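Local coordinates for protein siderophore enterobactin esterase (Emericella nidulans, PDB 6GUO) that hydrolyses the ester bonds of the bacterial xenosiderophore enterobactin, a step required for intracellular release of its iron, at residues H173-K178 and P218-S223; Y56-N61 and Y104-P109. One frame throughout, in Å; residues are numbered along the deposited sequence.

Contact 1. Residues H173-K178 and P218-S223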
loop_
_atom_site.group_PDB
_atom_site.type_symbol
_atom_site.label_atom_id
_atom_site.label_comp_id
_atom_site.label_asym_id
_atom_site.label_seq_id
_atom_site.Cartn_x
_atom_site.Cartn_y
_atom_site.Cartn_z
ATOM N N HIS A 173 13.213 -17.851 -9.175
ATOM C CA HIS A 173 13.297 -19.306 -9.355
ATOM C C HIS A 173 12.205 -19.842 -10.297
ATOM O O HIS A 173 12.494 -20.649 -11.182
ATOM C CB HIS A 173 13.246 -20.026 -8.005
ATOM C CG HIS A 173 13.235 -21.515 -8.127
ATOM N ND1 HIS A 173 14.339 -22.231 -8.534
ATOM C CD2 HIS A 173 12.248 -22.418 -7.935
ATOM C CE1 HIS A 173 14.037 -23.516 -8.567
ATOM N NE2 HIS A 173 12.773 -23.656 -8.211
ATOM N N ALA A 174 10.969 -19.373 -10.118
ATOM C CA ALA A 174 9.863 -19.747 -10.996
ATOM C C ALA A 174 10.160 -19.343 -12.439
ATOM O O ALA A 174 10.087 -20.178 -13.338
ATOM C CB ALA A 174 8.561 -19.120 -10.519
ATOM N N LEU A 175 10.531 -18.076 -12.647
ATOM C CA LEU A 175 10.917 -17.581 -13.979
ATOM C C LEU A 175 12.011 -18.428 -14.655
ATOM O O LEU A 175 11.862 -18.829 -15.812
ATOM C CB LEU A 175 11.375 -16.113 -13.900
ATOM C CG LEU A 175 12.015 -15.483 -15.142
ATOM C CD1 LEU A 175 11.067 -15.517 -16.327
ATOM C CD2 LEU A 175 12.452 -14.056 -14.850
ATOM N N PHE A 176 13.094 -18.702 -13.934
ATOM C CA PHE A 176 14.273 -19.327 -14.539
ATOM C C PHE A 176 14.115 -20.822 -14.800
ATOM O O PHE A 176 14.725 -21.330 -15.730
ATOM C CB PHE A 176 15.539 -19.065 -13.707
ATOM C CG PHE A 176 15.882 -17.601 -13.547
ATOM C CD1 PHE A 176 15.668 -16.683 -14.582
ATOM C CD2 PHE A 176 16.440 -17.140 -12.361
ATOM C CE1 PHE A 176 15.989 -15.347 -14.422
ATOM C CE2 PHE A 176 16.762 -15.802 -12.200
ATOM C CZ PHE A 176 16.537 -14.904 -13.231
ATOM N N THR A 177 13.302 -21.512 -13.997
ATOM C CA THR A 177 13.123 -22.969 -14.134
ATOM C C THR A 177 11.799 -23.394 -14.780
ATOM O O THR A 177 11.729 -24.472 -15.384
ATOM C CB THR A 177 13.273 -23.678 -12.774
ATOM O OG1 THR A 177 12.215 -23.290 -11.896
ATOM C CG2 THR A 177 14.616 -23.342 -12.137
ATOM N N LYS A 178 10.759 -22.571 -14.649
ATOM C CA LYS A 178 9.451 -22.871 -15.230
ATOM C C LYS A 178 8.830 -21.564 -15.758
ATOM O O LYS A 178 7.813 -21.106 -15.242
ATOM C CB LYS A 178 8.574 -23.575 -14.177
ATOM C CG LYS A 178 7.431 -24.414 -14.749
ATOM C CD LYS A 178 6.876 -25.423 -13.742
ATOM C CE LYS A 178 5.880 -24.803 -12.771
ATOM N NZ LYS A 178 5.323 -25.794 -11.805
ATOM N N PRO A 218 8.168 -14.447 -21.064
ATOM C CA PRO A 218 7.911 -13.858 -19.753
ATOM C C PRO A 218 8.273 -12.380 -19.642
ATOM O O PRO A 218 9.099 -11.871 -20.404
ATOM C CB PRO A 218 8.794 -14.692 -18.823
ATOM C CG PRO A 218 9.918 -15.129 -19.687
ATOM C CD PRO A 218 9.317 -15.370 -21.030
ATOM N N VAL A 219 7.635 -11.723 -18.681
ATOM C CA VAL A 219 7.888 -10.329 -18.340
ATOM C C VAL A 219 8.387 -10.330 -16.902
ATOM O O VAL A 219 7.840 -11.051 -16.072
ATOM C CB VAL A 219 6.599 -9.494 -18.472
ATOM C CG1 VAL A 219 6.809 -8.069 -17.974
ATOM C CG2 VAL A 219 6.122 -9.493 -19.920
ATOM N N LEU A 220 9.427 -9.540 -16.622
ATOM C CA LEU A 220 9.978 -9.407 -15.262
ATOM C C LEU A 220 10.091 -7.940 -14.853
ATOM O O LEU A 220 10.584 -7.116 -15.623
ATOM C CB LEU A 220 11.363 -10.059 -15.169
ATOM C CG LEU A 220 12.154 -9.890 -13.864
ATOM C CD1 LEU A 220 11.436 -10.524 -12.680
ATOM C CD2 LEU A 220 13.555 -10.459 -14.007
ATOM N N ARG A 221 9.659 -7.635 -13.629
ATOM C CA ARG A 221 9.950 -6.356 -12.990
ATOM C C ARG A 221 10.759 -6.624 -11.732
ATOM O O ARG A 221 10.289 -7.317 -10.832
ATOM C CB ARG A 221 8.681 -5.585 -12.631
ATOM C CG ARG A 221 8.974 -4.153 -12.183
ATOM C CD ARG A 221 7.702 -3.365 -11.939
ATOM N NE ARG A 221 7.946 -1.917 -11.843
ATOM C CZ ARG A 221 7.929 -1.182 -10.724
ATOM N NH1 ARG A 221 8.163 0.129 -10.808
ATOM N NH2 ARG A 221 7.679 -1.715 -9.531
ATOM N N LEU A 222 11.979 -6.089 -11.701
ATOM C CA LEU A 222 12.839 -6.120 -10.521
ATOM C C LEU A 222 12.710 -4.803 -9.789
ATOM O O LEU A 222 12.514 -3.763 -10.412
ATOM C CB LEU A 222 14.301 -6.314 -10.926
ATOM C CG LEU A 222 14.644 -7.726 -11.401
ATOM C CD1 LEU A 222 15.898 -7.715 -12.255
ATOM C CD2 LEU A 222 14.806 -8.655 -10.206
ATOM N N SER A 223 12.838 -4.839 -8.467
ATOM C CA SER A 223 12.860 -3.603 -7.692
ATOM C C SER A 223 13.638 -3.748 -6.399
ATOM O O SER A 223 13.870 -4.860 -5.915
ATOM C CB SER A 223 11.435 -3.110 -7.410
ATOM O OG SER A 223 10.764 -3.961 -6.495
#
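Leu175, in the last turn of helix 166-177, and Pro218, just ahead of strand 219-225, bring the two backbones to their nearest point, with CA atoms 7.5 Å apart. The contact is carried by the forked end of Leu175. Its CG stands anti to the backbone N (chi1 171°), and each methyl meets a different residue. CD1 presses on the pyrrolidine ring of Pro218. Leu175 CD1 lies 3.5 Å from Pro218 CB, which is tight for two carbons, and 3.6 Å from Pro218 CG. The other methyl, Leu175 CD2, meets Leu220 CD2 at 3.9 Å. The Leu175 side chain runs roughly perpendicular to those of Pro218 and Leu220. This is helix-on-sheet packing in an alpha/beta-hydrolase fold. Helix 166-177 follows Ser165 of a GxSxG pattern, consistent with the nucleophile elbow of that fold. The strands on either side of 219-225 take part too: Leu175 also touches Tyr185 on strand 184-188, and Leu220 reaches Leu274 on strand 273-279. On the helix, Thr177 OG1 donates to His173 O at 2.8 Å, from above the carbonyl plane. Thr177 N bonds the same oxygen from the opposite face. The imidazole of His173 is hydrogen-bonded at both nitrogens, ND1 with Glu202 OE1 and NE2 with Asp132 OD1, which should hold the rotation of the ring.

Contact 2. Residues Y56-N61 and Y104-P109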
loop_
_atom_site.group_PDB
_atom_site.type_symbol
_atom_site.label_atom_id
_atom_site.label_comp_id
_atom_site.label_asym_id
_atom_site.label_seq_id
_atom_site.Cartn_x
_atom_site.Cartn_y
_atom_site.Cartn_z
ATOM N N TYR A 56 -0.935 -13.470 -8.140
ATOM C CA TYR A 56 -0.653 -14.417 -7.072
ATOM C C TYR A 56 0.452 -13.835 -6.199
ATOM O O TYR A 56 1.474 -13.379 -6.711
ATOM C CB TYR A 56 -0.253 -15.779 -7.662
ATOM C CG TYR A 56 -1.424 -16.478 -8.314
ATOM C CD1 TYR A 56 -2.128 -17.473 -7.642
ATOM C CD2 TYR A 56 -1.858 -16.116 -9.591
ATOM C CE1 TYR A 56 -3.224 -18.097 -8.221
ATOM C CE2 TYR A 56 -2.954 -16.735 -10.178
ATOM C CZ TYR A 56 -3.628 -17.728 -9.491
ATOM O OH TYR A 56 -4.716 -18.341 -10.064
ATOM N N LEU A 57 0.234 -13.842 -4.886
ATOM C CA LEU A 57 1.156 -13.241 -3.929
ATOM C C LEU A 57 1.666 -14.294 -2.951
ATOM O O LEU A 57 0.866 -14.982 -2.334
ATOM C CB LEU A 57 0.449 -12.144 -3.134
ATOM C CG LEU A 57 -0.408 -11.114 -3.873
ATOM C CD1 LEU A 57 -1.181 -10.275 -2.864
ATOM C CD2 LEU A 57 0.454 -10.230 -4.744
ATOM N N VAL A 58 2.986 -14.405 -2.809
ATOM C CA VAL A 58 3.569 -15.200 -1.710
ATOM C C VAL A 58 3.840 -14.260 -0.534
ATOM O O VAL A 58 3.816 -13.050 -0.710
ATOM C CB VAL A 58 4.796 -16.024 -2.145
ATOM C CG1 VAL A 58 4.375 -17.030 -3.209
ATOM C CG2 VAL A 58 5.948 -15.151 -2.635
ATOM N N ASP A 59 4.063 -14.806 0.663
ATOM C CA ASP A 59 3.887 -14.047 1.929
ATOM C C ASP A 59 2.502 -13.404 1.946
ATOM O O ASP A 59 2.345 -12.207 2.240
ATOM C CB ASP A 59 4.956 -12.967 2.139
ATOM C CG ASP A 59 6.338 -13.531 2.336
ATOM O OD1 ASP A 59 6.494 -14.513 3.099
ATOM O OD2 ASP A 59 7.289 -12.966 1.761
ATOM N N GLY A 60 1.504 -14.208 1.603
ATOM C CA GLY A 60 0.147 -13.726 1.357
ATOM C C GLY A 60 -0.459 -12.857 2.443
ATOM O O GLY A 60 -1.109 -11.850 2.144
ATOM N N ASN A 61 -0.221 -13.230 3.702
ATOM C CA ASN A 61 -0.797 -12.509 4.846
ATOM C C ASN A 61 -0.310 -11.060 4.937
ATOM O O ASN A 61 -1.001 -10.221 5.507
ATOM C CB ASN A 61 -0.493 -13.188 6.189
ATOM C CG ASN A 61 -0.755 -14.679 6.180
ATOM O OD1 ASN A 61 0.091 -15.449 5.747
ATOM N ND2 ASN A 61 -1.911 -15.094 6.688
ATOM N N TYR A 104 11.308 -22.276 4.157
ATOM C CA TYR A 104 11.234 -23.555 3.441
ATOM C C TYR A 104 10.489 -23.394 2.110
ATOM O O TYR A 104 10.984 -23.818 1.062
ATOM C CB TYR A 104 10.562 -24.632 4.297
ATOM C CG TYR A 104 10.448 -25.955 3.580
ATOM C CD1 TYR A 104 11.582 -26.715 3.303
ATOM C CD2 TYR A 104 9.212 -26.436 3.152
ATOM C CE1 TYR A 104 11.489 -27.925 2.632
ATOM C CE2 TYR A 104 9.107 -27.645 2.477
ATOM C CZ TYR A 104 10.247 -28.388 2.221
ATOM O OH TYR A 104 10.149 -29.591 1.556
ATOM N N ASP A 105 9.311 -22.775 2.160
ATOM C CA ASP A 105 8.453 -22.653 0.983
ATOM C C ASP A 105 9.059 -21.854 -0.170
ATOM O O ASP A 105 8.779 -22.157 -1.329
ATOM C CB ASP A 105 7.087 -22.044 1.337
ATOM C CG ASP A 105 6.163 -23.025 2.035
ATOM O OD1 ASP A 105 5.382 -22.572 2.888
ATOM O OD2 ASP A 105 6.198 -24.234 1.740
ATOM N N LEU A 106 9.880 -20.854 0.145
ATOM C CA LEU A 106 10.338 -19.882 -0.850
ATOM C C LEU A 106 11.767 -20.072 -1.364
ATOM O O LEU A 106 12.150 -19.416 -2.332
ATOM C CB LEU A 106 10.168 -18.462 -0.282
ATOM C CG LEU A 106 8.733 -18.097 0.119
ATOM C CD1 LEU A 106 8.686 -16.712 0.751
ATOM C CD2 LEU A 106 7.784 -18.168 -1.069
ATOM N N THR A 107 12.552 -20.957 -0.750
ATOM C CA THR A 107 13.932 -21.189 -1.187
ATOM C C THR A 107 14.033 -22.454 -2.039
ATOM O O THR A 107 13.450 -23.483 -1.685
ATOM C CB THR A 107 14.895 -21.303 -0.001
ATOM O OG1 THR A 107 14.424 -22.299 0.913
ATOM C CG2 THR A 107 15.013 -19.957 0.715
ATOM N N PRO A 108 14.763 -22.381 -3.169
ATOM C CA PRO A 108 14.854 -23.546 -4.049
ATOM C C PRO A 108 15.790 -24.634 -3.524
ATOM O O PRO A 108 16.716 -24.334 -2.763
ATOM C CB PRO A 108 15.382 -22.956 -5.357
ATOM C CG PRO A 108 16.158 -21.758 -4.949
ATOM C CD PRO A 108 15.468 -21.213 -3.731
ATOM N N PRO A 109 15.542 -25.897 -3.918
ATOM C CA PRO A 109 16.446 -26.969 -3.525
ATOM C C PRO A 109 17.760 -26.835 -4.284
ATOM O O PRO A 109 17.754 -26.493 -5.470
ATOM C CB PRO A 109 15.691 -28.233 -3.930
ATOM C CG PRO A 109 14.856 -27.814 -5.082
ATOM C CD PRO A 109 14.515 -26.365 -4.869
#
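Val58 is the first residue of 56-61 to touch 104-109, and it meets Leu106. Their CA atoms are 8.3 Å apart, the shortest backbone approach here. Val58 CB lies 3.8 Å from Leu106 CD2, and Val58 CG2 is 3.9 Å from Leu106 CD2 as well. The two side chains lie alongside each other and point in opposing senses, and a single leucine methyl rests against the valine branch. Leu106 has CG anti to its carbonyl carbon (chi1 -58°), which carries the fork across to the strand. Val58 also touches residues of the probable nucleophile elbow, so the contact lies close to where the catalytic serine is expected in this family. Next comes Asp59, whose backbone turns to positive phi (52°). Its carboxylate comes close to the other leucine methyl. Asp59 OD1 is 3.9 Å from Leu106 CD1, and Asp59 OD2 is 4.1 Å from Leu106 CD1. This is a van der Waals contact only. Asp59 OD1 makes a salt bridge to Arg102 NE, just ahead of 104-109 in the same short helix. A triethylene glycol, probably from the crystallisation liquor, lies about 6 Å from the side chain of Asp59. Strand 52-58 is hydrogen-bonded to strands 83-90 and 156-164 within the sheet. Val58 packs on Phe134 of helix 131-150 and on Phe170 of helix 166-177, and Leu106 touches Tyr166 and Phe170 of the latter helix.

How the contacts relate
The centres of contact 1 and contact 2 are 14 Å apart. Both are buried and lie on one mixed sheet, contact 2 at strand 52-58 and contact 1 at strand 219-225. Strands 156-164 and 184-188 lie between these two in the sheet. Both segments of contact 2 precede those of contact 1 in sequence. Helix 166-177 links them. It supplies one segment of contact 1, and its earlier residues pack on Val58 and Leu106 of contact 2. The contacts also meet directly by packing, with His173 ND1 3.4 Å from Pro108 CB. The helix after the probable nucleophile elbow thus packs on both the sheet and the 104-109 segment.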